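Side-chain contacts in YlmD (Geobacillus stearothermophilus, PDB 6T1B), which catalyses the phosphorolysis of adenosine, inosine and S-methyl-5'-thioadenosine, also deaminates adenosine, and uses zinc as cofactor: residues R60-L63 / A64-A68; V88-S91 / D92-N95; Q7-A10 / R11-R15. All coordinates share one frame; numbering follows the deposited sequence.

Contact 1. Residues R60-L63 / A64-A68; sequences RRRL and AEWLA
Arg62 and Glu65, one turn apart on helix 53-67, carry the charged part of the contact. Their side chains run alongside each other, and Arg62 NH2 donates to the syn lone pair of Glu65 OE1 over 3.1 Å. This salt bridge is bent rather than straight (143° at the hydrogen), and the carboxylate stands 80° from the guanidinium plane. Arg62 NH1 has a second, long and weak ion pair with Glu35.

Apolar contacts follow the same turns. With CG of Arg62 anti to its own N (chi1 -177°), the aliphatic part of the chain lies over the rim of one face of the Trp66 indole, CG reaching CZ2 at 3.6 Å. On the buried side Leu63 CD1 meets Leu67 CG at 3.6 Å and Trp66 CE3 at 3.8 Å; Leu63 and Leu67 also pack on Phe267 of strand 264-269.

Backbone bonds from Ala64 N to Arg60 O (2.9 Å) and from Leu67 N to Leu63 O (2.8 Å) keep the helix regular until Ala68, whose positive phi ends it in a Schellman motif. Arg60 points elsewhere: its guanidinium is bonded to the carbonyls of Met45, Gly96 and Ala97, and its side chain lines the inosine pocket.

The chemistry implies an amphipathic last turn, with leucines gripping the sheet, an ion pair on the outer side, and Trp66 bridging the two.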
# COMPACT_ATOMS: atom_id res chain seq x y z
N ARG A 60 -7.02 4.64 14.85
CA ARG A 60 -5.65 4.14 14.80
C ARG A 60 -5.29 3.45 16.10
O ARG A 60 -4.64 2.39 16.09
CB ARG A 60 -4.70 5.30 14.50
CG ARG A 60 -4.87 5.86 13.10
CD ARG A 60 -3.83 6.94 12.83
NE ARG A 60 -3.83 7.27 11.42
CZ ARG A 60 -2.79 7.75 10.75
NH1 ARG A 60 -2.90 7.98 9.44
NH2 ARG A 60 -1.64 8.00 11.38
N ARG A 61 -5.69 4.01 17.26
CA ARG A 61 -5.46 3.33 18.53
C ARG A 61 -6.15 1.98 18.57
O ARG A 61 -5.63 1.03 19.17
CB ARG A 61 -5.94 4.21 19.69
CG ARG A 61 -5.07 5.46 19.88
CD ARG A 61 -5.24 6.10 21.22
NE ARG A 61 -4.18 7.08 21.47
CZ ARG A 61 -2.90 6.78 21.70
NH1 ARG A 61 -2.03 7.75 21.91
NH2 ARG A 61 -2.48 5.52 21.69
N ARG A 62 -7.31 1.86 17.93
CA ARG A 62 -8.03 0.58 17.92
C ARG A 62 -7.24 -0.47 17.15
O ARG A 62 -7.03 -1.58 17.64
CB ARG A 62 -9.42 0.79 17.32
CG ARG A 62 -10.29 -0.45 17.32
CD ARG A 62 -10.76 -0.77 18.71
NE ARG A 62 -11.81 0.14 19.12
CZ ARG A 62 -12.17 0.35 20.38
NH1 ARG A 62 -13.15 1.19 20.64
NH2 ARG A 62 -11.53 -0.27 21.38
N LEU A 63 -6.74 -0.12 15.97
CA LEU A 63 -5.87 -1.05 15.22
C LEU A 63 -4.64 -1.41 16.05
O LEU A 63 -4.23 -2.58 16.10
CB LEU A 63 -5.45 -0.46 13.88
CG LEU A 63 -4.46 -1.35 13.10
CD1 LEU A 63 -5.10 -2.71 12.77
CD2 LEU A 63 -3.96 -0.66 11.84
N ALA A 64 -4.02 -0.41 16.68
CA ALA A 64 -2.86 -0.69 17.53
C ALA A 64 -3.19 -1.73 18.59
O ALA A 64 -2.36 -2.59 18.89
CB ALA A 64 -2.33 0.60 18.17
N GLU A 65 -4.39 -1.68 19.16
CA GLU A 65 -4.84 -2.67 20.13
C GLU A 65 -5.00 -4.04 19.47
O GLU A 65 -4.51 -5.04 19.99
CB GLU A 65 -6.16 -2.17 20.74
CG GLU A 65 -6.98 -3.15 21.55
CD GLU A 65 -8.42 -2.65 21.76
OE1 GLU A 65 -8.63 -1.41 21.76
OE2 GLU A 65 -9.35 -3.48 21.91
N TRP A 66 -5.64 -4.08 18.30
CA TRP A 66 -5.81 -5.36 17.62
C TRP A 66 -4.47 -6.00 17.29
O TRP A 66 -4.31 -7.23 17.40
CB TRP A 66 -6.59 -5.16 16.32
CG TRP A 66 -7.99 -4.69 16.46
CD1 TRP A 66 -8.79 -4.73 17.58
CD2 TRP A 66 -8.77 -4.11 15.42
NE1 TRP A 66 -10.02 -4.19 17.28
CE2 TRP A 66 -10.04 -3.81 15.96
CE3 TRP A 66 -8.53 -3.82 14.07
CZ2 TRP A 66 -11.05 -3.22 15.20
CZ3 TRP A 66 -9.54 -3.24 13.32
CH2 TRP A 66 -10.80 -2.95 13.90
N LEU A 67 -3.49 -5.21 16.89
CA LEU A 67 -2.20 -5.71 16.47
C LEU A 67 -1.21 -5.86 17.62
O LEU A 67 -0.12 -6.40 17.41
CB LEU A 67 -1.58 -4.77 15.45
CG LEU A 67 -2.33 -4.52 14.14
CD1 LEU A 67 -1.53 -3.58 13.26
CD2 LEU A 67 -2.61 -5.84 13.43
N ALA A 68 -1.54 -5.36 18.80
CA ALA A 68 -0.57 -5.26 19.88
C ALA A 68 0.71 -4.59 19.39
O ALA A 68 1.82 -5.07 19.61
CB ALA A 68 -0.28 -6.63 20.49

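Contact 2. Residues V88-S91 / D92-N95; sequences VTKS and DRGN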
# COMPACT_ATOMS: atom_id res chain seq x y z
N VAL A 88 13.49 4.38 7.06
CA VAL A 88 13.22 4.88 8.40
C VAL A 88 13.70 3.90 9.46
O VAL A 88 13.94 2.72 9.19
CB VAL A 88 11.72 5.18 8.61
CG1 VAL A 88 11.30 6.31 7.67
CG2 VAL A 88 10.87 3.93 8.36
N THR A 89 13.85 4.42 10.69
CA THR A 89 14.37 3.67 11.82
C THR A 89 13.54 4.00 13.05
O THR A 89 12.58 4.76 13.01
CB THR A 89 15.84 4.02 12.10
OG1 THR A 89 15.91 5.38 12.57
CG2 THR A 89 16.69 3.84 10.86
N LYS A 90 13.94 3.44 14.19
CA LYS A 90 13.22 3.75 15.43
C LYS A 90 13.24 5.23 15.75
O LYS A 90 12.32 5.71 16.43
CB LYS A 90 13.72 2.87 16.57
CG LYS A 90 13.08 1.48 16.53
CD LYS A 90 13.78 0.43 17.37
CE LYS A 90 13.86 0.83 18.83
NZ LYS A 90 14.00 -0.37 19.70
N SER A 91 14.20 5.99 15.22
CA SER A 91 14.22 7.43 15.48
C SER A 91 13.07 8.16 14.80
O SER A 91 12.81 9.32 15.13
CB SER A 91 15.55 8.05 15.07
OG SER A 91 15.74 8.04 13.67
N ASP A 92 12.38 7.50 13.88
CA ASP A 92 11.27 8.09 13.16
C ASP A 92 9.92 7.68 13.73
O ASP A 92 8.89 8.15 13.24
CB ASP A 92 11.34 7.72 11.67
CG ASP A 92 12.65 8.16 11.05
OD1 ASP A 92 13.42 7.29 10.59
OD2 ASP A 92 12.94 9.37 11.07
N ARG A 93 9.91 6.86 14.79
CA ARG A 93 8.64 6.39 15.32
C ARG A 93 7.80 7.57 15.77
O ARG A 93 8.30 8.53 16.38
CB ARG A 93 8.85 5.49 16.53
CG ARG A 93 9.46 4.14 16.22
CD ARG A 93 10.13 3.65 17.48
NE ARG A 93 9.90 2.25 17.73
CZ ARG A 93 10.28 1.63 18.83
NH1 ARG A 93 10.03 0.34 18.98
NH2 ARG A 93 10.92 2.32 19.78
N GLY A 94 6.50 7.46 15.48
CA GLY A 94 5.56 8.51 15.78
C GLY A 94 5.35 9.52 14.69
O GLY A 94 4.35 10.26 14.74
N ASN A 95 6.21 9.58 13.68
CA ASN A 95 6.08 10.59 12.64
C ASN A 95 4.79 10.35 11.85
O ASN A 95 4.63 9.29 11.23
CB ASN A 95 7.27 10.56 11.69
CG ASN A 95 8.53 11.11 12.32
OD1 ASN A 95 8.53 11.56 13.46
ND2 ASN A 95 9.61 11.08 11.55
O HOH W 1 16.04 7.34 10.52
O HOH W 2 12.09 11.75 13.12
O HOH W 3 15.41 10.28 11.86
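Asp92 folds back on Thr89, and this is the tight part of the contact. Asp92 OD1 accepts from Thr89 N through its anti lone pair at 2.9 Å, while Asp92 N returns a bond to Thr89 O at 2.9 Å, so the two residues are tied twice across one short turn. Thr89 OG1 accepts from Ser91 N, an ST turn, and Val88 CB lies 3.4 Å from Asp92 OD1.

Lys90 and Arg93 run side by side. Lys90 CG and CE sit over one face of the Arg93 guanidinium, CE coming to 3.4 Å from NH2. The ammonium and guanidinium are like charges, but each has an outside partner: Lys90 NZ pairs with Glu272, and Arg93 NH1 bonds to Gly116 O and makes a weak, long pair with that same glutamate.

The loose side is wet. Water 1 joins Thr89 OG1 to Asp92 OD1, donating to the latter at 2.6 Å; water 3 donates to OD2 at 2.7 Å, and water 2 links OD2 less closely to Asn95 ND2. Beyond, a type II turn from Asp92 to Asn95 follows.

With one N-H and three waters donating to it, the Asp92 carboxylate is probably ionised.

Contact 3. Residues Q7-A10 / R11-R15; sequences QQEA and RGWLR
Glu9 faces Trp13 and Arg15 across the beta hairpin of strands 6-8 and 13-16, and it holds more of the contact than any other residue. Glu9 N bonds to Trp13 O at 2.9 Å, just beyond the antiparallel pairs Gln8 with Leu14 and Gln7 with Arg15; the last is hydrogen-bonded in both directions.

The Glu9 chain bends at CG and lies over the indole: CG is 3.6 Å from the centroid of the six-membered ring of Trp13 and 11° off its normal, a true CH-pi contact. The ring comes under Glu9 because Trp13 CG takes the crowded position between its backbone N and carbonyl carbon (chi1 65°). Trp13 also packs against Leu67 of helix 53-67. With Trp13 replaced by an alanine, Glu9 CG would probably lose its aromatic floor and a gap would be likely to open beside Leu67.

Arg15 comes to Glu9 with a face of its guanidinium. The carboxylate lies over that face toward the rim, its plane turned 67° away, and forms a salt bridge between Glu9 OE2 and Arg15 NH1; the separation of 2.5 Å is suspiciously short, so its exact value is doubtful.

Arg11 works at the turn, where Gly12 centres an inverse gamma turn. Gln8, at the end of the first strand, donates from NE2 to Glu9 O at 3.2 Å. Arg11 brings NH1 to Ala10 O at 2.9 Å, with that oxygen in the guanidinium plane and the nitrogen well above the carbonyl plane.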
# COMPACT_ATOMS: atom_id res chain seq x y z
N GLN A 7 -6.53 -12.30 4.08
CA GLN A 7 -7.57 -13.11 4.71
C GLN A 7 -8.15 -12.39 5.92
O GLN A 7 -7.41 -11.79 6.71
CB GLN A 7 -7.01 -14.45 5.16
CG GLN A 7 -6.27 -15.21 4.08
CD GLN A 7 -5.60 -16.46 4.61
OE1 GLN A 7 -4.43 -16.72 4.34
NE2 GLN A 7 -6.35 -17.26 5.37
N GLN A 8 -9.47 -12.44 6.05
CA GLN A 8 -10.17 -11.69 7.08
C GLN A 8 -9.79 -12.20 8.46
O GLN A 8 -9.81 -13.40 8.73
CB GLN A 8 -11.67 -11.86 6.87
CG GLN A 8 -12.55 -11.21 7.92
CD GLN A 8 -12.69 -9.72 7.70
OE1 GLN A 8 -13.16 -9.29 6.65
NE2 GLN A 8 -12.28 -8.94 8.69
N GLU A 9 -9.47 -11.26 9.35
CA GLU A 9 -9.22 -11.56 10.75
C GLU A 9 -10.49 -11.36 11.56
O GLU A 9 -11.56 -11.02 11.04
CB GLU A 9 -8.07 -10.69 11.25
CG GLU A 9 -6.73 -11.11 10.69
CD GLU A 9 -6.17 -12.35 11.36
OE1 GLU A 9 -6.44 -12.54 12.56
OE2 GLU A 9 -5.47 -13.13 10.68
N ALA A 10 -10.38 -11.57 12.88
CA ALA A 10 -11.57 -11.51 13.73
C ALA A 10 -12.11 -10.09 13.88
O ALA A 10 -13.28 -9.93 14.27
CB ALA A 10 -11.27 -12.13 15.10
N ARG A 11 -11.32 -9.06 13.57
CA ARG A 11 -11.80 -7.69 13.61
C ARG A 11 -11.62 -7.07 12.23
O ARG A 11 -11.51 -7.79 11.23
CB ARG A 11 -11.10 -6.91 14.72
CG ARG A 11 -11.53 -7.37 16.15
CD ARG A 11 -13.02 -7.15 16.40
NE ARG A 11 -13.49 -7.58 17.72
CZ ARG A 11 -14.02 -8.77 17.99
NH1 ARG A 11 -14.14 -9.70 17.05
NH2 ARG A 11 -14.42 -9.04 19.23
N GLY A 12 -11.60 -5.73 12.16
CA GLY A 12 -11.65 -5.02 10.90
C GLY A 12 -10.32 -4.93 10.18
O GLY A 12 -9.85 -3.83 9.86
N TRP A 13 -9.70 -6.09 9.90
CA TRP A 13 -8.49 -6.13 9.10
C TRP A 13 -8.29 -7.47 8.42
O TRP A 13 -8.84 -8.51 8.83
CB TRP A 13 -7.23 -5.73 9.88
CG TRP A 13 -6.81 -6.62 10.99
CD1 TRP A 13 -7.45 -6.79 12.19
CD2 TRP A 13 -5.63 -7.43 11.05
NE1 TRP A 13 -6.74 -7.65 12.99
CE2 TRP A 13 -5.62 -8.06 12.31
CE3 TRP A 13 -4.59 -7.68 10.15
CZ2 TRP A 13 -4.62 -8.93 12.69
CZ3 TRP A 13 -3.59 -8.55 10.55
CH2 TRP A 13 -3.61 -9.16 11.80
N LEU A 14 -7.50 -7.41 7.35
CA LEU A 14 -7.13 -8.57 6.55
C LEU A 14 -5.63 -8.80 6.70
O LEU A 14 -4.84 -7.87 6.53
CB LEU A 14 -7.42 -8.33 5.06
CG LEU A 14 -8.82 -7.83 4.68
CD1 LEU A 14 -8.93 -7.65 3.17
CD2 LEU A 14 -9.90 -8.74 5.19
N ARG A 15 -5.25 -10.01 7.06
CA ARG A 15 -3.84 -10.33 7.23
C ARG A 15 -3.25 -10.76 5.90
O ARG A 15 -3.90 -11.45 5.11
CB ARG A 15 -3.72 -11.47 8.25
CG ARG A 15 -2.31 -11.96 8.53
CD ARG A 15 -2.35 -13.08 9.60
NE ARG A 15 -2.22 -12.59 10.97
CZ ARG A 15 -2.79 -13.15 12.04
NH1 ARG A 15 -3.56 -14.22 11.93
NH2 ARG A 15 -2.60 -12.61 13.24

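In the fold
From the N terminus the contacts come in the order 3, 1, 2, in series, with none nested or crossed. Contact 3 closes the hairpin of strands 6-8 and 13-16, the edge of a six-stranded mixed sheet. Contact 1 closes no loop but runs along the end of helix 53-67, which packs on that sheet. These two touch: Trp66 lies against Arg11, Gly12 and Trp13, so hairpin and helix end are fastened together. Contact 2 shapes the loop after strand 85-87, an edge of the second mixed sheet. Its centre is about 18 Å from that of contact 1, without touching it, yet Gly94 bonds to Trp74, against which Ala64 also packs.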